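Local coordinates for probable secreted solute-binding lipoprotein (Streptomyces coelicolor, PDB 3I3V), which probably binds a solute outside the cell membrane and delivers it to a membrane transporter, at residues Y26-N37 / K305-V315; V316-G324 / L329-F338. All blocks are in the same frame, centred on the assembly; numbering follows the deposited sequence.

Contact 1: residues Y26-N37 / K305-V315; sequences YLAAVDRFREEN and KFLRFMYRPDV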
loop_
_atom_site.group_PDB
_atom_site.type_symbol
_atom_site.label_atom_id
_atom_site.label_comp_id
_atom_site.label_asym_id
_atom_site.label_seq_id
_atom_site.Cartn_x
_atom_site.Cartn_y
_atom_site.Cartn_z
ATOM N N TYR C 26 0.239 -34.025 38.352
ATOM C CA TYR C 26 0.262 -34.736 37.077
ATOM C C TYR C 26 -1.161 -35.133 36.713
ATOM O O TYR C 26 -1.589 -34.952 35.582
ATOM C CB TYR C 26 1.117 -36.006 37.138
ATOM C CG TYR C 26 1.013 -36.812 35.861
ATOM C CD1 TYR C 26 1.506 -36.315 34.663
ATOM C CD2 TYR C 26 0.375 -38.048 35.844
ATOM C CE1 TYR C 26 1.369 -37.030 33.476
ATOM C CE2 TYR C 26 0.228 -38.773 34.666
ATOM C CZ TYR C 26 0.728 -38.261 33.483
ATOM O OH TYR C 26 0.591 -38.986 32.310
ATOM N N LEU C 27 -1.895 -35.680 37.674
ATOM C CA LEU C 27 -3.268 -36.082 37.415
ATOM C C LEU C 27 -4.097 -34.884 36.931
ATOM O O LEU C 27 -4.816 -34.984 35.937
ATOM C CB LEU C 27 -3.873 -36.728 38.672
ATOM C CG LEU C 27 -3.214 -38.079 39.037
ATOM C CD1 LEU C 27 -3.839 -38.649 40.274
ATOM C CD2 LEU C 27 -3.373 -39.074 37.891
ATOM N N ALA C 28 -3.979 -33.747 37.610
ATOM C CA ALA C 28 -4.727 -32.558 37.204
ATOM C C ALA C 28 -4.342 -32.134 35.791
ATOM O O ALA C 28 -5.188 -31.683 35.030
ATOM C CB ALA C 28 -4.477 -31.412 38.175
ATOM N N ALA C 29 -3.065 -32.262 35.439
ATOM C CA ALA C 29 -2.630 -31.882 34.100
ATOM C C ALA C 29 -3.256 -32.812 33.067
ATOM O O ALA C 29 -3.677 -32.358 32.011
ATOM C CB ALA C 29 -1.106 -31.920 33.992
ATOM N N VAL C 30 -3.326 -34.107 33.377
ATOM C CA VAL C 30 -3.928 -35.089 32.468
ATOM C C VAL C 30 -5.389 -34.749 32.198
ATOM O O VAL C 30 -5.833 -34.760 31.056
ATOM C CB VAL C 30 -3.874 -36.535 33.046
ATOM C CG1 VAL C 30 -4.827 -37.442 32.278
ATOM C CG2 VAL C 30 -2.463 -37.089 32.952
ATOM N N ASP C 31 -6.129 -34.449 33.262
ATOM C CA ASP C 31 -7.543 -34.115 33.141
ATOM C C ASP C 31 -7.733 -32.788 32.432
ATOM O O ASP C 31 -8.733 -32.582 31.753
ATOM C CB ASP C 31 -8.192 -34.083 34.516
ATOM C CG ASP C 31 -8.024 -35.387 35.255
ATOM O OD1 ASP C 31 -8.225 -36.451 34.625
ATOM O OD2 ASP C 31 -7.693 -35.351 36.458
ATOM N N ARG C 32 -6.769 -31.890 32.580
ATOM C CA ARG C 32 -6.858 -30.605 31.908
ATOM C C ARG C 32 -6.641 -30.884 30.418
ATOM O O ARG C 32 -7.367 -30.365 29.569
ATOM C CB ARG C 32 -5.798 -29.635 32.448
ATOM C CG ARG C 32 -6.083 -28.158 32.161
ATOM C CD ARG C 32 -5.939 -27.799 30.680
ATOM N NE ARG C 32 -6.530 -26.496 30.351
ATOM C CZ ARG C 32 -7.834 -26.222 30.421
ATOM N NH1 ARG C 32 -8.690 -27.155 30.809
ATOM N NH2 ARG C 32 -8.289 -25.017 30.103
ATOM N N PHE C 33 -5.645 -31.715 30.109
ATOM C CA PHE C 33 -5.345 -32.085 28.728
ATOM C C PHE C 33 -6.583 -32.684 28.077
ATOM O O PHE C 33 -6.877 -32.409 26.920
ATOM C CB PHE C 33 -4.216 -33.117 28.678
ATOM C CG PHE C 33 -3.948 -33.645 27.301
ATOM C CD1 PHE C 33 -3.057 -33.002 26.462
ATOM C CD2 PHE C 33 -4.620 -34.764 26.831
ATOM C CE1 PHE C 33 -2.836 -33.463 25.164
ATOM C CE2 PHE C 33 -4.409 -35.231 25.535
ATOM C CZ PHE C 33 -3.516 -34.580 24.700
ATOM N N ARG C 34 -7.294 -33.526 28.817
ATOM C CA ARG C 34 -8.507 -34.136 28.288
ATOM C C ARG C 34 -9.537 -33.060 27.944
ATOM O O ARG C 34 -10.123 -33.085 26.857
ATOM C CB ARG C 34 -9.096 -35.115 29.301
ATOM C CG ARG C 34 -8.507 -36.513 29.239
ATOM C CD ARG C 34 -8.920 -37.282 30.466
ATOM N NE ARG C 34 -8.523 -38.679 30.429
ATOM C CZ ARG C 34 -8.344 -39.421 31.515
ATOM N NH1 ARG C 34 -8.517 -38.889 32.716
ATOM N NH2 ARG C 34 -8.017 -40.702 31.400
ATOM N N GLU C 35 -9.748 -32.120 28.868
ATOM C CA GLU C 35 -10.700 -31.029 28.652
ATOM C C GLU C 35 -10.341 -30.287 27.376
ATOM O O GLU C 35 -11.222 -29.841 26.641
ATOM C CB GLU C 35 -10.692 -30.042 29.832
ATOM C CG GLU C 35 -11.264 -30.590 31.133
ATOM C CD GLU C 35 -11.234 -29.574 32.275
ATOM O OE1 GLU C 35 -10.150 -29.054 32.600
ATOM O OE2 GLU C 35 -12.298 -29.297 32.860
ATOM N N GLU C 36 -9.043 -30.165 27.111
ATOM C CA GLU C 36 -8.566 -29.471 25.920
ATOM C C GLU C 36 -8.734 -30.261 24.629
ATOM O O GLU C 36 -9.010 -29.689 23.580
ATOM C CB GLU C 36 -7.095 -29.087 26.074
ATOM C CG GLU C 36 -6.866 -27.818 26.867
ATOM C CD GLU C 36 -5.426 -27.377 26.829
ATOM O OE1 GLU C 36 -4.762 -27.661 25.814
ATOM O OE2 GLU C 36 -4.963 -26.738 27.800
ATOM N N ASN C 37 -8.554 -31.575 24.702
ATOM C CA ASN C 37 -8.690 -32.422 23.520
ATOM C C ASN C 37 -9.729 -33.503 23.793
ATOM O O ASN C 37 -9.394 -34.634 24.139
ATOM C CB ASN C 37 -7.348 -33.067 23.176
ATOM C CG ASN C 37 -6.182 -32.147 23.442
ATOM O OD1 ASN C 37 -5.911 -31.791 24.589
ATOM N ND2 ASN C 37 -5.483 -31.754 22.387
ATOM N N LYS C 305 0.674 -33.361 20.744
ATOM C CA LYS C 305 -0.228 -32.606 21.598
ATOM C C LYS C 305 0.170 -32.696 23.074
ATOM O O LYS C 305 0.307 -31.685 23.750
ATOM C CB LYS C 305 -1.664 -33.118 21.433
ATOM C CG LYS C 305 -2.194 -33.163 19.999
ATOM C CD LYS C 305 -3.713 -33.363 20.027
ATOM C CE LYS C 305 -4.339 -33.555 18.648
ATOM N NZ LYS C 305 -4.309 -34.972 18.211
ATOM N N PHE C 306 0.357 -33.920 23.552
ATOM C CA PHE C 306 0.705 -34.191 24.945
ATOM C C PHE C 306 1.982 -33.474 25.390
ATOM O O PHE C 306 2.010 -32.822 26.435
ATOM C CB PHE C 306 0.847 -35.704 25.118
ATOM C CG PHE C 306 0.847 -36.174 26.540
ATOM C CD1 PHE C 306 -0.230 -35.917 27.380
ATOM C CD2 PHE C 306 1.894 -36.950 27.016
ATOM C CE1 PHE C 306 -0.270 -36.431 28.669
ATOM C CE2 PHE C 306 1.866 -37.470 28.302
ATOM C CZ PHE C 306 0.779 -37.211 29.132
ATOM N N LEU C 307 3.038 -33.579 24.592
ATOM C CA LEU C 307 4.296 -32.941 24.938
ATOM C C LEU C 307 4.274 -31.421 24.844
ATOM O O LEU C 307 4.924 -30.746 25.649
ATOM C CB LEU C 307 5.427 -33.516 24.086
ATOM C CG LEU C 307 6.197 -34.587 24.863
ATOM C CD1 LEU C 307 6.705 -35.671 23.935
ATOM C CD2 LEU C 307 7.332 -33.913 25.619
ATOM N N ARG C 308 3.540 -30.871 23.878
ATOM C CA ARG C 308 3.472 -29.415 23.763
ATOM C C ARG C 308 2.736 -28.888 24.992
ATOM O O ARG C 308 3.065 -27.822 25.513
ATOM C CB ARG C 308 2.723 -28.978 22.502
ATOM C CG ARG C 308 3.240 -29.560 21.209
ATOM C CD ARG C 308 2.755 -28.729 20.037
ATOM N NE ARG C 308 3.616 -27.569 19.867
ATOM C CZ ARG C 308 4.494 -27.447 18.881
ATOM N NH1 ARG C 308 4.601 -28.410 17.983
ATOM N NH2 ARG C 308 5.282 -26.384 18.812
ATOM N N PHE C 309 1.745 -29.655 25.443
ATOM C CA PHE C 309 0.937 -29.313 26.617
ATOM C C PHE C 309 1.824 -29.296 27.870
ATOM O O PHE C 309 2.009 -28.252 28.496
ATOM C CB PHE C 309 -0.195 -30.337 26.774
ATOM C CG PHE C 309 -1.044 -30.138 28.001
ATOM C CD1 PHE C 309 -1.979 -29.113 28.065
ATOM C CD2 PHE C 309 -0.910 -30.983 29.098
ATOM C CE1 PHE C 309 -2.761 -28.939 29.202
ATOM C CE2 PHE C 309 -1.690 -30.813 30.244
ATOM C CZ PHE C 309 -2.613 -29.794 30.294
HETATM N N MSE C 310 2.379 -30.453 28.220
HETATM C CA MSE C 310 3.250 -30.586 29.387
HETATM C C MSE C 310 4.373 -29.541 29.424
HETATM O O MSE C 310 4.793 -29.116 30.499
HETATM C CB MSE C 310 3.849 -31.993 29.421
HETATM C CG MSE C 310 2.832 -33.093 29.640
HETATM SE SE MSE C 310 2.013 -32.967 31.382
HETATM C CE MSE C 310 0.531 -34.106 31.050
ATOM N N TYR C 311 4.859 -29.138 28.249
ATOM C CA TYR C 311 5.920 -28.136 28.135
ATOM C C TYR C 311 5.389 -26.697 28.121
ATOM O O TYR C 311 6.166 -25.744 28.094
ATOM C CB TYR C 311 6.755 -28.365 26.866
ATOM C CG TYR C 311 8.028 -29.157 27.089
ATOM C CD1 TYR C 311 9.221 -28.777 26.478
ATOM C CD2 TYR C 311 8.044 -30.272 27.925
ATOM C CE1 TYR C 311 10.394 -29.479 26.695
ATOM C CE2 TYR C 311 9.220 -30.985 28.145
ATOM C CZ TYR C 311 10.390 -30.583 27.530
ATOM O OH TYR C 311 11.562 -31.276 27.752
ATOM N N ARG C 312 4.071 -26.531 28.148
ATOM C CA ARG C 312 3.496 -25.185 28.139
ATOM C C ARG C 312 3.770 -24.501 29.482
ATOM O O ARG C 312 3.581 -25.100 30.543
ATOM C CB ARG C 312 1.983 -25.253 27.878
ATOM C CG ARG C 312 1.436 -24.061 27.091
ATOM C CD ARG C 312 0.055 -24.372 26.533
ATOM N NE ARG C 312 -0.932 -24.458 27.596
ATOM C CZ ARG C 312 -2.040 -25.178 27.525
ATOM N NH1 ARG C 312 -2.296 -25.889 26.426
ATOM N NH2 ARG C 312 -2.895 -25.182 28.545
ATOM N N PRO C 313 4.203 -23.232 29.453
ATOM C CA PRO C 313 4.502 -22.484 30.674
ATOM C C PRO C 313 3.499 -22.569 31.821
ATOM O O PRO C 313 3.899 -22.717 32.974
ATOM C CB PRO C 313 4.686 -21.066 30.161
ATOM C CG PRO C 313 5.346 -21.305 28.837
ATOM C CD PRO C 313 4.469 -22.401 28.266
ATOM N N ASP C 314 2.207 -22.480 31.529
ATOM C CA ASP C 314 1.203 -22.540 32.595
ATOM C C ASP C 314 1.159 -23.904 33.278
ATOM O O ASP C 314 0.866 -24.000 34.474
ATOM C CB ASP C 314 -0.191 -22.211 32.058
ATOM C CG ASP C 314 -0.639 -23.162 30.975
ATOM O OD1 ASP C 314 -1.835 -23.534 30.965
ATOM O OD2 ASP C 314 0.203 -23.523 30.128
ATOM N N VAL C 315 1.439 -24.956 32.508
ATOM C CA VAL C 315 1.423 -26.310 33.045
ATOM C C VAL C 315 2.670 -26.515 33.896
ATOM O O VAL C 315 2.622 -27.127 34.956
ATOM C CB VAL C 315 1.400 -27.356 31.912
ATOM C CG1 VAL C 315 1.371 -28.744 32.502
ATOM C CG2 VAL C 315 0.184 -27.135 31.020
#

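Contact 2: residues V316-G324 / L329-F338; sequences VARFVTESG and LRTDAVSTGF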
loop_
_atom_site.group_PDB
_atom_site.type_symbol
_atom_site.label_atom_id
_atom_site.label_comp_id
_atom_site.label_asym_id
_atom_site.label_seq_id
_atom_site.Cartn_x
_atom_site.Cartn_y
_atom_site.Cartn_z
ATOM N N VAL C 316 3.788 -25.993 33.411
ATOM C CA VAL C 316 5.047 -26.093 34.121
ATOM C C VAL C 316 4.938 -25.380 35.469
ATOM O O VAL C 316 5.322 -25.927 36.499
ATOM C CB VAL C 316 6.172 -25.462 33.296
ATOM C CG1 VAL C 316 7.443 -25.413 34.101
ATOM C CG2 VAL C 316 6.368 -26.261 32.015
ATOM N N ALA C 317 4.393 -24.165 35.446
ATOM C CA ALA C 317 4.221 -23.350 36.648
ATOM C C ALA C 317 3.363 -24.032 37.719
ATOM O O ALA C 317 3.548 -23.794 38.905
ATOM C CB ALA C 317 3.617 -21.993 36.270
ATOM N N ARG C 318 2.415 -24.868 37.312
ATOM C CA ARG C 318 1.591 -25.575 38.292
ATOM C C ARG C 318 2.452 -26.585 39.049
ATOM O O ARG C 318 2.334 -26.723 40.270
ATOM C CB ARG C 318 0.418 -26.304 37.620
ATOM C CG ARG C 318 -0.721 -25.395 37.171
ATOM C CD ARG C 318 -1.973 -26.201 36.821
ATOM N NE ARG C 318 -3.205 -25.516 37.220
ATOM C CZ ARG C 318 -3.733 -24.462 36.596
ATOM N NH1 ARG C 318 -3.149 -23.949 35.515
ATOM N NH2 ARG C 318 -4.852 -23.914 37.062
ATOM N N PHE C 319 3.312 -27.302 38.326
ATOM C CA PHE C 319 4.182 -28.272 38.974
ATOM C C PHE C 319 5.034 -27.558 40.007
ATOM O O PHE C 319 5.213 -28.048 41.118
ATOM C CB PHE C 319 5.068 -28.987 37.947
ATOM C CG PHE C 319 4.389 -30.150 37.293
ATOM C CD1 PHE C 319 4.206 -31.342 37.994
ATOM C CD2 PHE C 319 3.860 -30.033 36.008
ATOM C CE1 PHE C 319 3.503 -32.396 37.430
ATOM C CE2 PHE C 319 3.154 -31.082 35.433
ATOM C CZ PHE C 319 2.970 -32.266 36.142
ATOM N N VAL C 320 5.533 -26.389 39.632
ATOM C CA VAL C 320 6.361 -25.566 40.509
ATOM C C VAL C 320 5.575 -25.011 41.706
ATOM O O VAL C 320 5.944 -25.225 42.853
ATOM C CB VAL C 320 6.943 -24.377 39.728
ATOM C CG1 VAL C 320 7.681 -23.439 40.671
ATOM C CG2 VAL C 320 7.874 -24.883 38.636
ATOM N N THR C 321 4.481 -24.319 41.406
ATOM C CA THR C 321 3.625 -23.676 42.399
ATOM C C THR C 321 2.771 -24.588 43.267
ATOM O O THR C 321 2.770 -24.458 44.486
ATOM C CB THR C 321 2.689 -22.652 41.710
ATOM O OG1 THR C 321 3.472 -21.563 41.198
ATOM C CG2 THR C 321 1.665 -22.111 42.683
ATOM N N GLU C 322 2.040 -25.498 42.636
ATOM C CA GLU C 322 1.156 -26.407 43.353
ATOM C C GLU C 322 1.829 -27.655 43.928
ATOM O O GLU C 322 1.390 -28.190 44.948
ATOM C CB GLU C 322 -0.004 -26.818 42.429
ATOM C CG GLU C 322 -0.691 -25.625 41.767
ATOM C CD GLU C 322 -1.871 -26.021 40.903
ATOM O OE1 GLU C 322 -2.425 -25.139 40.207
ATOM O OE2 GLU C 322 -2.250 -27.208 40.918
ATOM N N SER C 323 2.897 -28.120 43.291
ATOM C CA SER C 323 3.581 -29.307 43.782
ATOM C C SER C 323 4.944 -29.019 44.412
ATOM O O SER C 323 5.491 -29.865 45.118
ATOM C CB SER C 323 3.748 -30.315 42.646
ATOM O OG SER C 323 4.195 -31.564 43.143
ATOM N N GLY C 324 5.487 -27.830 44.156
ATOM C CA GLY C 324 6.788 -27.476 44.703
ATOM C C GLY C 324 7.917 -28.285 44.084
ATOM O O GLY C 324 8.873 -28.673 44.765
ATOM N N LEU C 329 13.084 -27.364 32.969
ATOM C CA LEU C 329 12.762 -26.382 31.934
ATOM C C LEU C 329 12.769 -24.964 32.502
ATOM O O LEU C 329 12.640 -24.768 33.713
ATOM C CB LEU C 329 11.381 -26.671 31.337
ATOM C CG LEU C 329 11.067 -28.121 30.957
ATOM C CD1 LEU C 329 9.640 -28.217 30.432
ATOM C CD2 LEU C 329 12.054 -28.602 29.912
ATOM N N ARG C 330 12.907 -23.975 31.623
ATOM C CA ARG C 330 12.909 -22.573 32.039
ATOM C C ARG C 330 11.520 -22.163 32.509
ATOM O O ARG C 330 10.527 -22.456 31.839
ATOM C CB ARG C 330 13.286 -21.662 30.873
ATOM C CG ARG C 330 14.285 -22.244 29.906
ATOM C CD ARG C 330 15.581 -21.472 29.914
ATOM N NE ARG C 330 16.092 -21.332 28.558
ATOM C CZ ARG C 330 17.321 -20.938 28.255
ATOM N NH1 ARG C 330 18.184 -20.638 29.219
ATOM N NH2 ARG C 330 17.684 -20.847 26.983
ATOM N N THR C 331 11.464 -21.487 33.659
ATOM C CA THR C 331 10.218 -20.984 34.242
ATOM C C THR C 331 10.528 -19.665 34.940
ATOM O O THR C 331 11.695 -19.313 35.146
ATOM C CB THR C 331 9.639 -21.872 35.363
ATOM O OG1 THR C 331 10.130 -23.205 35.248
ATOM C CG2 THR C 331 8.131 -21.885 35.289
ATOM N N ASP C 332 9.470 -18.956 35.315
ATOM C CA ASP C 332 9.587 -17.697 36.034
ATOM C C ASP C 332 8.875 -17.949 37.358
ATOM O O ASP C 332 8.960 -17.150 38.291
ATOM C CB ASP C 332 8.902 -16.562 35.259
ATOM C CG ASP C 332 9.734 -16.064 34.080
ATOM O OD1 ASP C 332 9.153 -15.450 33.156
ATOM O OD2 ASP C 332 10.971 -16.271 34.079
ATOM N N ALA C 333 8.190 -19.091 37.420
ATOM C CA ALA C 333 7.451 -19.508 38.604
ATOM C C ALA C 333 8.409 -19.881 39.727
ATOM O O ALA C 333 9.546 -20.294 39.483
ATOM C CB ALA C 333 6.559 -20.700 38.271
ATOM N N VAL C 334 7.928 -19.744 40.956
ATOM C CA VAL C 334 8.712 -20.055 42.132
ATOM C C VAL C 334 7.829 -20.774 43.134
ATOM O O VAL C 334 6.678 -20.397 43.333
ATOM C CB VAL C 334 9.255 -18.775 42.783
ATOM C CG1 VAL C 334 9.976 -19.121 44.086
ATOM C CG2 VAL C 334 10.193 -18.053 41.813
ATOM N N SER C 335 8.364 -21.815 43.755
ATOM C CA SER C 335 7.601 -22.574 44.734
ATOM C C SER C 335 7.389 -21.753 46.009
ATOM O O SER C 335 7.999 -22.004 47.045
ATOM C CB SER C 335 8.318 -23.892 45.060
ATOM O OG SER C 335 8.320 -24.762 43.941
ATOM N N THR C 336 6.513 -20.762 45.905
ATOM C CA THR C 336 6.166 -19.868 47.004
ATOM C C THR C 336 5.483 -20.550 48.194
ATOM O O THR C 336 5.795 -20.246 49.344
ATOM C CB THR C 336 5.255 -18.741 46.479
ATOM O OG1 THR C 336 6.062 -17.726 45.874
ATOM C CG2 THR C 336 4.429 -18.143 47.593
ATOM N N GLY C 337 4.553 -21.459 47.914
ATOM C CA GLY C 337 3.831 -22.152 48.972
ATOM C C GLY C 337 4.665 -23.136 49.775
ATOM O O GLY C 337 4.186 -23.725 50.749
ATOM N N PHE C 338 5.903 -23.342 49.340
ATOM C CA PHE C 338 6.841 -24.222 50.028
ATOM C C PHE C 338 8.083 -23.345 50.145
ATOM O O PHE C 338 9.045 -23.528 49.402
ATOM C CB PHE C 338 7.156 -25.460 49.181
ATOM C CG PHE C 338 5.941 -26.117 48.588
ATOM C CD1 PHE C 338 5.312 -25.569 47.471
ATOM C CD2 PHE C 338 5.428 -27.288 49.142
ATOM C CE1 PHE C 338 4.193 -26.177 46.915
ATOM C CE2 PHE C 338 4.313 -27.907 48.596
ATOM C CZ PHE C 338 3.691 -27.351 47.474
#

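Contact 1: residues Y26-N37 / K305-V315
F309 projects from helix 300-310 as a knob among A29, R32, F33 and E36 of helix 23-36. With CG anti to the backbone N (chi1 176°), its ring reaches between the helices, and CB of F33 lies over one face, 4.0 Å from the F309 ring centroid. The F33 ring then turns its edge to that same ring in a T-shaped stack, planes at 74°, while its own face receives the edge of F306 at 88°. Centroids are 5.5 Å apart in both pairs, so three rings interlock by edges and faces. Beyond them the methyl CE of M310, a selenomethionine, touches both A29 CB and Y26 CE1, and the Y26 hydroxyl, hydrogen-bonded to N44 OD1, abuts the F306 rim.

Beside the rings, R312 meets E36 head-on: carboxylate and guanidinium are nearly coplanar, with NH2 to OE2 at 2.7 Å and NH1 to OE1 at 3.1 Å, both oxygens using their syn lone pairs. R312 also grips D314 side-on, through NE to OD2 at 2.9 Å and NH2 to OD1. R32 NE, in turn, pairs with E36 OE2 at 3.0 Å. E36 lies between two arginines whose charges it probably helps to offset, together with D314 and E35, close to R32 and R312 of the second subunit. The buried rings join the helices by apolar contact; paired bonds fix the E36 carboxylate on the side facing that subunit.

Contact 2: residues V316-G324 / L329-F338
V320 and A333 form the middle of an apolar seam between helix 313-323 and the extended chain that returns alongside it. V320 holds CG1 anti to its own N (chi1 174°), which lays that methyl against A333 CB at 3.8 Å and over the backbone leading into S335. One helical turn earlier, A317 CB meets the same A333 methyl at 3.8 Å, so the alanine touches two successive turns. V316 divides its branches: CG2 approaches L329 CD1 at 4.1 Å, while CG1 rests against both the hydroxyl and the methyl of T331.

A single hydrogen bond crosses the contact, from S335 OG to V320 O at 2.7 Å. The donor comes from above the carbonyl plane, 39° out of it, and the oxygen also accepts a weak bond from G324 N. The hydroxyl is thereby anchored to the carbonyl of V320, while S335 itself is the centre of an inverse gamma turn.

The aromatic contact belongs to F338, at the end of a type I turn. G324 CA lies over one face of its ring, 3.9 Å from the centroid, in a CH-pi contact; T321 O and E322 O lie at the ring edge, near its plane. G324 has positive phi, and a beta carbon there would run into the ring. Replacing F338 with an alanine would probably leave G324 CA without its CH-pi partner and the end of the helix less covered.

Around this pair, strand 326-327 touches V316 and V320 through M327, and helix 339-345 adds V341 against S335 and Q345 against V320 and V334. F319, pointing away from the returning chain, packs against T25 of helix 23-36.

Helix 313-323 joins the two contacts: its first turn ends contact 1, and its remainder forms one side of contact 2, with centres about 15 Å apart. Contact 1 is largely buried and joins helices distant in sequence; its ion pairs lie beside the second subunit, while its ring cluster is buried within the chain. Contact 2 is only partly buried, local in sequence and touched by no other chain; small aliphatic groups and one hydroxyl-to-carbonyl bond replace the charged network, with a lone aromatic ring at one end. The two meet directly where Y311 packs on L329, M310 O lies near V316, and F319 approaches the backbone of Y26.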